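Local coordinates for T cell receptor mu chain (Monodelphis domestica, PDB 7L15), which pairs with a T cell receptor gamma chain to form the marsupial gamma-mu receptor, a T cell surface receptor that probably recognises antigen, at residues Y51-G56 and L118-G123; P59-G64 and D71-R76; V163-S168 and S173-S178. One frame throughout, in Å; residues are numbered along the deposited sequence.

Interaction 1 of 3, residues Y51-G56 and L118-G123; sequences YLWTPG and LVFGLG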
loop_
_atom_site.group_PDB
_atom_site.type_symbol
_atom_site.label_atom_id
_atom_site.label_comp_id
_atom_site.label_asym_id
_atom_site.label_seq_id
_atom_site.Cartn_x
_atom_site.Cartn_y
_atom_site.Cartn_z
ATOM N N TYR A 51 -7.971 -13.961 -0.333
ATOM C CA TYR A 51 -6.845 -13.134 0.085
ATOM C C TYR A 51 -7.068 -11.704 -0.381
ATOM O O TYR A 51 -7.576 -11.483 -1.486
ATOM C CB TYR A 51 -5.518 -13.649 -0.489
ATOM C CG TYR A 51 -4.928 -14.779 0.295
ATOM C CD1 TYR A 51 -5.459 -16.048 0.217
ATOM C CD2 TYR A 51 -3.833 -14.572 1.127
ATOM C CE1 TYR A 51 -4.926 -17.090 0.960
ATOM C CE2 TYR A 51 -3.300 -15.591 1.864
ATOM C CZ TYR A 51 -3.846 -16.851 1.778
ATOM O OH TYR A 51 -3.310 -17.872 2.514
ATOM N N LEU A 52 -6.654 -10.747 0.461
ATOM C CA LEU A 52 -6.707 -9.316 0.179
ATOM C C LEU A 52 -5.321 -8.800 -0.208
ATOM O O LEU A 52 -4.396 -8.818 0.612
ATOM C CB LEU A 52 -7.228 -8.542 1.393
ATOM C CG LEU A 52 -7.265 -7.020 1.175
ATOM C CD1 LEU A 52 -8.081 -6.654 -0.088
ATOM C CD2 LEU A 52 -7.796 -6.275 2.404
ATOM N N TRP A 53 -5.183 -8.324 -1.442
ATOM C CA TRP A 53 -3.942 -7.739 -1.953
ATOM C C TRP A 53 -4.151 -6.233 -2.044
ATOM O O TRP A 53 -4.674 -5.731 -3.038
ATOM C CB TRP A 53 -3.555 -8.317 -3.327
ATOM C CG TRP A 53 -3.111 -9.737 -3.278
ATOM C CD1 TRP A 53 -3.847 -10.815 -2.888
ATOM C CD2 TRP A 53 -1.830 -10.241 -3.656
ATOM N NE1 TRP A 53 -3.098 -11.968 -2.993
ATOM C CE2 TRP A 53 -1.857 -11.639 -3.466
ATOM C CE3 TRP A 53 -0.666 -9.647 -4.138
ATOM C CZ2 TRP A 53 -0.767 -12.438 -3.728
ATOM C CZ3 TRP A 53 0.411 -10.436 -4.404
ATOM C CH2 TRP A 53 0.360 -11.825 -4.196
ATOM N N THR A 54 -3.762 -5.510 -0.993
ATOM C CA THR A 54 -3.879 -4.061 -1.121
ATOM C C THR A 54 -2.535 -3.493 -1.558
ATOM O O THR A 54 -1.520 -3.778 -0.917
ATOM C CB THR A 54 -4.306 -3.422 0.192
ATOM O OG1 THR A 54 -5.554 -3.971 0.620
ATOM C CG2 THR A 54 -4.471 -1.931 0.014
ATOM N N PRO A 55 -2.481 -2.679 -2.608
ATOM C CA PRO A 55 -1.185 -2.166 -3.064
ATOM C C PRO A 55 -0.430 -1.520 -1.916
ATOM O O PRO A 55 -1.001 -0.791 -1.109
ATOM C CB PRO A 55 -1.569 -1.161 -4.152
ATOM C CG PRO A 55 -2.859 -1.739 -4.715
ATOM C CD PRO A 55 -3.580 -2.283 -3.509
ATOM N N GLY A 56 0.850 -1.868 -1.799
ATOM C CA GLY A 56 1.692 -1.360 -0.740
ATOM C C GLY A 56 1.671 -2.159 0.546
ATOM O O GLY A 56 2.458 -1.858 1.452
ATOM N N LEU A 118 -0.474 -21.514 -3.678
ATOM C CA LEU A 118 -1.750 -20.887 -3.946
ATOM C C LEU A 118 -1.774 -20.522 -5.423
ATOM O O LEU A 118 -0.789 -19.994 -5.944
ATOM C CB LEU A 118 -1.923 -19.643 -3.073
ATOM C CG LEU A 118 -2.033 -19.980 -1.584
ATOM C CD1 LEU A 118 -2.129 -18.714 -0.735
ATOM C CD2 LEU A 118 -3.268 -20.851 -1.410
ATOM N N VAL A 119 -2.860 -20.881 -6.106
ATOM C CA VAL A 119 -3.169 -20.363 -7.431
ATOM C C VAL A 119 -4.233 -19.303 -7.234
ATOM O O VAL A 119 -5.206 -19.530 -6.502
ATOM C CB VAL A 119 -3.644 -21.463 -8.402
ATOM C CG1 VAL A 119 -3.837 -20.886 -9.817
ATOM C CG2 VAL A 119 -2.651 -22.579 -8.462
ATOM N N PHE A 120 -4.031 -18.139 -7.844
ATOM C CA PHE A 120 -4.913 -16.992 -7.682
ATOM C C PHE A 120 -5.621 -16.672 -8.994
ATOM O O PHE A 120 -5.092 -16.914 -10.080
ATOM C CB PHE A 120 -4.142 -15.744 -7.231
ATOM C CG PHE A 120 -3.565 -15.828 -5.832
ATOM C CD1 PHE A 120 -4.339 -15.507 -4.726
ATOM C CD2 PHE A 120 -2.240 -16.168 -5.632
ATOM C CE1 PHE A 120 -3.814 -15.560 -3.454
ATOM C CE2 PHE A 120 -1.704 -16.215 -4.345
ATOM C CZ PHE A 120 -2.494 -15.913 -3.265
ATOM N N GLY A 121 -6.826 -16.111 -8.894
ATOM C CA GLY A 121 -7.468 -15.506 -10.043
ATOM C C GLY A 121 -7.022 -14.066 -10.221
ATOM O O GLY A 121 -6.172 -13.551 -9.496
ATOM N N LEU A 122 -7.625 -13.401 -11.210
ATOM C CA LEU A 122 -7.307 -12.000 -11.451
ATOM C C LEU A 122 -7.733 -11.117 -10.294
ATOM O O LEU A 122 -7.154 -10.042 -10.096
ATOM C CB LEU A 122 -7.963 -11.515 -12.746
ATOM C CG LEU A 122 -7.378 -12.216 -13.978
ATOM C CD1 LEU A 122 -8.272 -12.041 -15.185
ATOM C CD2 LEU A 122 -5.988 -11.663 -14.260
ATOM N N GLY A 123 -8.718 -11.549 -9.519
ATOM C CA GLY A 123 -9.192 -10.745 -8.422
ATOM C C GLY A 123 -10.210 -9.735 -8.896
ATOM O O GLY A 123 -10.513 -9.607 -10.086
#

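Interaction 2 of 3, residues P59-G64 and D71-R76; sequences PLWLTG and DATEGR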
loop_
_atom_site.group_PDB
_atom_site.type_symbol
_atom_site.label_atom_id
_atom_site.label_comp_id
_atom_site.label_asym_id
_atom_site.label_seq_id
_atom_site.Cartn_x
_atom_site.Cartn_y
_atom_site.Cartn_z
ATOM N N PRO A 59 -0.006 -9.127 1.147
ATOM C CA PRO A 59 -1.230 -9.882 0.887
ATOM C C PRO A 59 -1.671 -10.561 2.172
ATOM O O PRO A 59 -0.851 -11.088 2.922
ATOM C CB PRO A 59 -0.805 -10.903 -0.171
ATOM C CG PRO A 59 0.355 -10.297 -0.852
ATOM C CD PRO A 59 1.037 -9.381 0.145
ATOM N N LEU A 60 -2.973 -10.545 2.432
ATOM C CA LEU A 60 -3.465 -10.978 3.728
ATOM C C LEU A 60 -4.535 -12.046 3.548
ATOM O O LEU A 60 -5.498 -11.856 2.802
ATOM C CB LEU A 60 -4.015 -9.779 4.513
ATOM C CG LEU A 60 -4.308 -9.940 6.010
ATOM C CD1 LEU A 60 -3.084 -10.430 6.780
ATOM C CD2 LEU A 60 -4.810 -8.600 6.546
ATOM N N TRP A 61 -4.369 -13.166 4.233
ATOM C CA TRP A 61 -5.432 -14.154 4.287
ATOM C C TRP A 61 -6.639 -13.594 5.041
ATOM O O TRP A 61 -6.496 -12.975 6.094
ATOM C CB TRP A 61 -4.918 -15.419 4.961
ATOM C CG TRP A 61 -5.947 -16.479 5.137
ATOM C CD1 TRP A 61 -6.354 -17.384 4.211
ATOM C CD2 TRP A 61 -6.695 -16.752 6.328
ATOM N NE1 TRP A 61 -7.312 -18.217 4.750
ATOM C CE2 TRP A 61 -7.541 -17.846 6.048
ATOM C CE3 TRP A 61 -6.732 -16.177 7.601
ATOM C CZ2 TRP A 61 -8.419 -18.380 6.998
ATOM C CZ3 TRP A 61 -7.610 -16.707 8.552
ATOM C CH2 TRP A 61 -8.439 -17.801 8.241
ATOM N N LEU A 62 -7.835 -13.819 4.496
ATOM C CA LEU A 62 -9.075 -13.365 5.111
ATOM C C LEU A 62 -9.922 -14.498 5.661
ATOM O O LEU A 62 -10.434 -14.390 6.778
ATOM C CB LEU A 62 -9.921 -12.582 4.103
ATOM C CG LEU A 62 -9.321 -11.330 3.490
ATOM C CD1 LEU A 62 -10.355 -10.733 2.580
ATOM C CD2 LEU A 62 -8.911 -10.369 4.571
ATOM N N THR A 63 -10.117 -15.559 4.875
ATOM C CA THR A 63 -11.016 -16.656 5.212
ATOM C C THR A 63 -10.819 -17.757 4.179
ATOM O O THR A 63 -10.276 -17.520 3.101
ATOM C CB THR A 63 -12.483 -16.200 5.241
ATOM O OG1 THR A 63 -13.347 -17.329 5.437
ATOM C CG2 THR A 63 -12.851 -15.509 3.957
ATOM N N GLY A 64 -11.244 -18.973 4.531
ATOM C CA GLY A 64 -11.149 -20.084 3.600
ATOM C C GLY A 64 -12.066 -21.202 4.026
ATOM O O GLY A 64 -12.644 -21.168 5.113
ATOM N N ASP A 71 -12.831 -21.125 8.366
ATOM C CA ASP A 71 -12.257 -20.254 9.379
ATOM C C ASP A 71 -12.163 -18.845 8.798
ATOM O O ASP A 71 -12.312 -18.634 7.593
ATOM C CB ASP A 71 -10.884 -20.770 9.845
ATOM C CG ASP A 71 -10.527 -20.300 11.248
ATOM O OD1 ASP A 71 -11.373 -19.642 11.894
ATOM O OD2 ASP A 71 -9.398 -20.586 11.704
ATOM N N ALA A 72 -11.947 -17.869 9.666
ATOM C CA ALA A 72 -11.777 -16.512 9.169
ATOM C C ALA A 72 -10.934 -15.724 10.154
ATOM O O ALA A 72 -10.716 -16.126 11.299
ATOM C CB ALA A 72 -13.120 -15.809 8.924
ATOM N N THR A 73 -10.466 -14.585 9.674
ATOM C CA THR A 73 -9.576 -13.729 10.430
ATOM C C THR A 73 -10.345 -12.851 11.421
ATOM O O THR A 73 -9.796 -12.482 12.459
ATOM C CB THR A 73 -8.751 -12.917 9.413
ATOM O OG1 THR A 73 -7.520 -12.476 9.996
ATOM C CG2 THR A 73 -9.534 -11.743 8.904
ATOM N N GLU A 74 -11.618 -12.541 11.142
ATOM C CA GLU A 74 -12.441 -11.688 11.996
ATOM C C GLU A 74 -13.885 -12.177 11.974
ATOM O O GLU A 74 -14.334 -12.789 11.006
ATOM C CB GLU A 74 -12.442 -10.221 11.534
ATOM C CG GLU A 74 -11.110 -9.520 11.384
ATOM C CD GLU A 74 -11.296 -8.093 10.854
ATOM O OE1 GLU A 74 -12.292 -7.447 11.243
ATOM O OE2 GLU A 74 -10.474 -7.622 10.040
ATOM N N GLY A 75 -14.637 -11.830 13.021
ATOM C CA GLY A 75 -16.041 -12.218 13.075
ATOM C C GLY A 75 -16.879 -11.694 11.918
ATOM O O GLY A 75 -17.773 -12.386 11.425
ATOM N N ARG A 76 -16.617 -10.463 11.478
ATOM C CA ARG A 76 -17.414 -9.854 10.416
ATOM C C ARG A 76 -17.141 -10.458 9.022
ATOM O O ARG A 76 -17.856 -10.114 8.070
ATOM C CB ARG A 76 -17.188 -8.337 10.402
ATOM C CG ARG A 76 -15.770 -7.911 10.027
ATOM C CD ARG A 76 -15.468 -6.420 10.301
ATOM N NE ARG A 76 -14.119 -6.147 9.804
ATOM C CZ ARG A 76 -13.828 -5.543 8.653
ATOM N NH1 ARG A 76 -14.791 -5.076 7.863
ATOM N NH2 ARG A 76 -12.556 -5.399 8.300
#

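Interaction 3 of 3, residues V163-S168 and S173-S178; sequences VSLTSS and SAQSLS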
loop_
_atom_site.group_PDB
_atom_site.type_symbol
_atom_site.label_atom_id
_atom_site.label_comp_id
_atom_site.label_asym_id
_atom_site.label_seq_id
_atom_site.Cartn_x
_atom_site.Cartn_y
_atom_site.Cartn_z
ATOM N N VAL A 163 -9.141 24.292 -5.566
ATOM C CA VAL A 163 -8.151 25.001 -4.764
ATOM C C VAL A 163 -7.237 25.781 -5.689
ATOM O O VAL A 163 -6.938 25.358 -6.813
ATOM C CB VAL A 163 -7.299 24.064 -3.887
ATOM C CG1 VAL A 163 -6.515 24.867 -2.834
ATOM C CG2 VAL A 163 -8.166 23.023 -3.231
ATOM N N SER A 164 -6.780 26.925 -5.197
ATOM C CA SER A 164 -5.892 27.795 -5.954
ATOM C C SER A 164 -5.043 28.600 -4.979
ATOM O O SER A 164 -5.573 29.186 -4.031
ATOM C CB SER A 164 -6.712 28.708 -6.866
ATOM O OG SER A 164 -5.879 29.578 -7.579
ATOM N N LEU A 165 -3.729 28.582 -5.189
ATOM C CA LEU A 165 -2.787 29.454 -4.498
ATOM C C LEU A 165 -2.367 30.587 -5.428
ATOM O O LEU A 165 -1.989 30.341 -6.576
ATOM C CB LEU A 165 -1.546 28.676 -4.052
ATOM C CG LEU A 165 -1.603 27.818 -2.799
ATOM C CD1 LEU A 165 -0.419 26.877 -2.822
ATOM C CD2 LEU A 165 -1.605 28.687 -1.523
ATOM N N THR A 166 -2.389 31.816 -4.925
ATOM C CA THR A 166 -2.083 32.976 -5.747
ATOM C C THR A 166 -1.259 33.976 -4.955
ATOM O O THR A 166 -1.432 34.124 -3.744
ATOM C CB THR A 166 -3.347 33.678 -6.252
ATOM O OG1 THR A 166 -4.171 34.021 -5.132
ATOM C CG2 THR A 166 -4.119 32.767 -7.213
ATOM N N SER A 167 -0.367 34.660 -5.662
ATOM C CA SER A 167 0.456 35.725 -5.103
ATOM C C SER A 167 0.059 37.020 -5.800
ATOM O O SER A 167 0.311 37.188 -7.000
ATOM C CB SER A 167 1.937 35.414 -5.278
ATOM O OG SER A 167 2.737 36.241 -4.455
ATOM N N SER A 168 -0.603 37.909 -5.054
ATOM C CA SER A 168 -1.123 39.179 -5.575
ATOM C C SER A 168 -1.879 38.983 -6.888
ATOM O O SER A 168 -1.743 39.761 -7.833
ATOM C CB SER A 168 -0.009 40.220 -5.729
ATOM O OG SER A 168 0.084 41.044 -4.574
ATOM N N SER A 173 3.645 29.041 -9.190
ATOM C CA SER A 173 4.164 27.878 -9.886
ATOM C C SER A 173 4.127 26.630 -9.000
ATOM O O SER A 173 4.080 26.698 -7.767
ATOM C CB SER A 173 5.601 28.140 -10.337
ATOM O OG SER A 173 6.415 28.458 -9.220
ATOM N N ALA A 174 4.144 25.473 -9.664
ATOM C CA ALA A 174 4.339 24.165 -9.026
ATOM C C ALA A 174 3.267 23.839 -7.978
ATOM O O ALA A 174 3.551 23.204 -6.958
ATOM C CB ALA A 174 5.741 24.058 -8.420
ATOM N N GLN A 175 2.022 24.243 -8.246
ATOM C CA GLN A 175 0.889 23.861 -7.406
ATOM C C GLN A 175 0.485 22.417 -7.664
ATOM O O GLN A 175 0.550 21.943 -8.802
ATOM C CB GLN A 175 -0.311 24.767 -7.677
ATOM C CG GLN A 175 -0.161 26.175 -7.168
ATOM C CD GLN A 175 -1.356 27.043 -7.519
ATOM O OE1 GLN A 175 -2.502 26.733 -7.163
ATOM N NE2 GLN A 175 -1.095 28.136 -8.221
ATOM N N SER A 176 0.047 21.724 -6.601
ATOM C CA SER A 176 -0.415 20.337 -6.684
ATOM C C SER A 176 -1.194 19.958 -5.420
ATOM O O SER A 176 -0.812 20.333 -4.309
ATOM C CB SER A 176 0.750 19.367 -6.885
ATOM O OG SER A 176 1.641 19.458 -5.797
ATOM N N LEU A 177 -2.249 19.162 -5.602
ATOM C CA LEU A 177 -3.261 18.916 -4.582
ATOM C C LEU A 177 -3.277 17.450 -4.173
ATOM O O LEU A 177 -3.352 16.565 -5.031
ATOM C CB LEU A 177 -4.643 19.300 -5.111
ATOM C CG LEU A 177 -5.817 18.963 -4.194
ATOM C CD1 LEU A 177 -5.819 19.879 -2.992
ATOM C CD2 LEU A 177 -7.099 19.093 -4.963
ATOM N N SER A 178 -3.254 17.194 -2.869
ATOM C CA SER A 178 -3.392 15.844 -2.326
ATOM C C SER A 178 -4.613 15.795 -1.424
ATOM O O SER A 178 -4.818 16.681 -0.588
ATOM C CB SER A 178 -2.155 15.417 -1.534
ATOM O OG SER A 178 -0.959 15.616 -2.269
#

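Interaction 1 of 3, residues Y51-G56 and L118-G123
Y51 lays its ring beside two side chains of the 118-123 segment, L118 and F120. With CG anti to the carbonyl carbon (chi1 -82°), the ring extends from the strand so that its far half meets L118 and its near half meets F120. Methyl CD1 of L118 lies 3.6 Å from CZ of Y51 and approaches the ring obliquely. Nearer the backbone, CE1 of F120 sits 3.9 Å from CB of Y51. The edge of F120 is directed at the tyrosine face in a T-shaped pair, the ring centroids 5.7 Å apart and the planes at 89°. The hydroxyl continues past L118 and hydrogen-bonds K105 N of the gamma chain, which ties the outer end of this ring to the partner subunit.

Two residues on, W53 projects from the same side of its strand. Here the roles are reversed: F120 offers its face and the indole its edge. NE1 of W53 is 3.7 Å from CE1 of F120, while CZ2 of W53 stands above the phenyl plane, displaced toward the rim. The five-membered ring and the F120 ring are 5.2 Å apart between centroids, with planes at 82°. F120 thus uses its edge against Y51 and a face against W53, and the three rings form a buried aromatic cluster.

F120 also opens the FGLG sequence, the F-G-X-G motif of strand G in antigen-receptor variable domains. The segments belong to strands 48-53 and 117-120, which flank strand 101-109 in the V-set sheet and correspond to strands C, G and F. The cluster therefore spans the central strand on the dimer-facing side, where H96 and Y38 of the gamma chain pack against W53 and F120.

Interaction 2 of 3, residues P59-G64 and D71-R76
The carbonyl oxygen of D71 is gripped by two donors, the hydroxyl of T63 and the backbone N-H of G64. T63 OG1 donates to D71 O at 2.7 Å, whereas G64 N reaches the same oxygen at 3.3 Å. A first torsion of 174° turns the threonine hydroxyl away from its own N-H and onto this carbonyl; OG1 is also hydrogen-bonded to S79 OG. D71 N returns a bond to G64 O at 3.3 Å, making G64 and D71 an antiparallel hydrogen-bonded pair.

T63 and A72 form the adjoining non-hydrogen-bonded pair, their CB atoms 3.8 Å apart on one face of the sheet. Beyond them, T73 N donates to L62 O at 2.9 Å, and both CB and CG2 of T73 lie close to that oxygen. On the face opposite the T63 and A72 side chains, W61 passes its six-membered ring alongside the backbone of residues 71-73, with CH2 of W61 3.7 Å from CA of A72. The backbone N of T63 stands over the centre of the indole face.

This is the hairpin of strands 60-65 and 70-72, the C' and C'' strands characteristic of a V-set domain. On its inner flank strand 60-65 pairs with strand 48-53, where W61 meets Y51 edge-to-face; V104 of the gamma chain packs on W61.

Interaction 3 of 3, residues V163-S168 and S173-S178
Q175 reaches across to the backbone of L165 in a polar bridge between the two sheets of the C1-set domain, made close to where the chain passes from one sheet to the other. Strand 162-167 lies in one sheet and strand 175-181 at the margin of the other; the short strand axes approach to 8.1 Å, too far for backbone pairing. A side chain spans that separation instead.

The glutamine chain is extended beyond CG (chi2 177°), carrying the terminal amide to L165. Its OE1 accepts L165 N at 3.0 Å in a nearly straight bond, 175° at the hydrogen. The N-H nevertheless comes from above the amide carbonyl plane, 56° out of it. Over the same face of the amide, NE2 of Q175 lies 2.9 Å from O of L165, but the angle is too poor for a hydrogen bond. NE2 is bonded to I172 O, and OE1 is bonded to H191 NE2 as well as to L165, so both ends of the amide are held and its rotation is fixed. CB of L165 also packs 3.8 Å from OE1.

Farther along, the contact turns apolar. CG2 of V163 meets CD1 of L177 at 3.9 Å, the two side chains crossing at about a right angle. H191 packs against V163, L165 and L177, backing the seam from strand 187-194, while V163 and L165 also rest on C203, whose disulfide to C151 joins the sheets.

A174 takes a left-handed backbone conformation at the corner, after which the chain joins the second sheet. Strands 162-167 and 175-181 thus face each other across one margin of an immunoglobulin beta-sandwich, with the side chains of V163, L165 and L177 turned toward the facing strand and a glutamine bridging the edge, in a constant-type C1-set domain.

Interactions 1 and 2 share the V-set domain, with centres 13 Å apart, and interaction 2 is nested along the chain inside the loop that interaction 1 closes. Strands 48-53 and 60-65 are neighbours in one sheet, where L52 N lies 2.8 Å from L60 O, a probable hydrogen bond, so the two contacts touch, and residues of both pack against the gamma chain. Interaction 3 follows later in sequence, in the C1-set domain on the opposite side of the chain's centre, its centre 38 Å from that of interaction 1 and 44 Å from that of interaction 2. The variable domain therefore carries two connected contacts, and the constant domain a separate one.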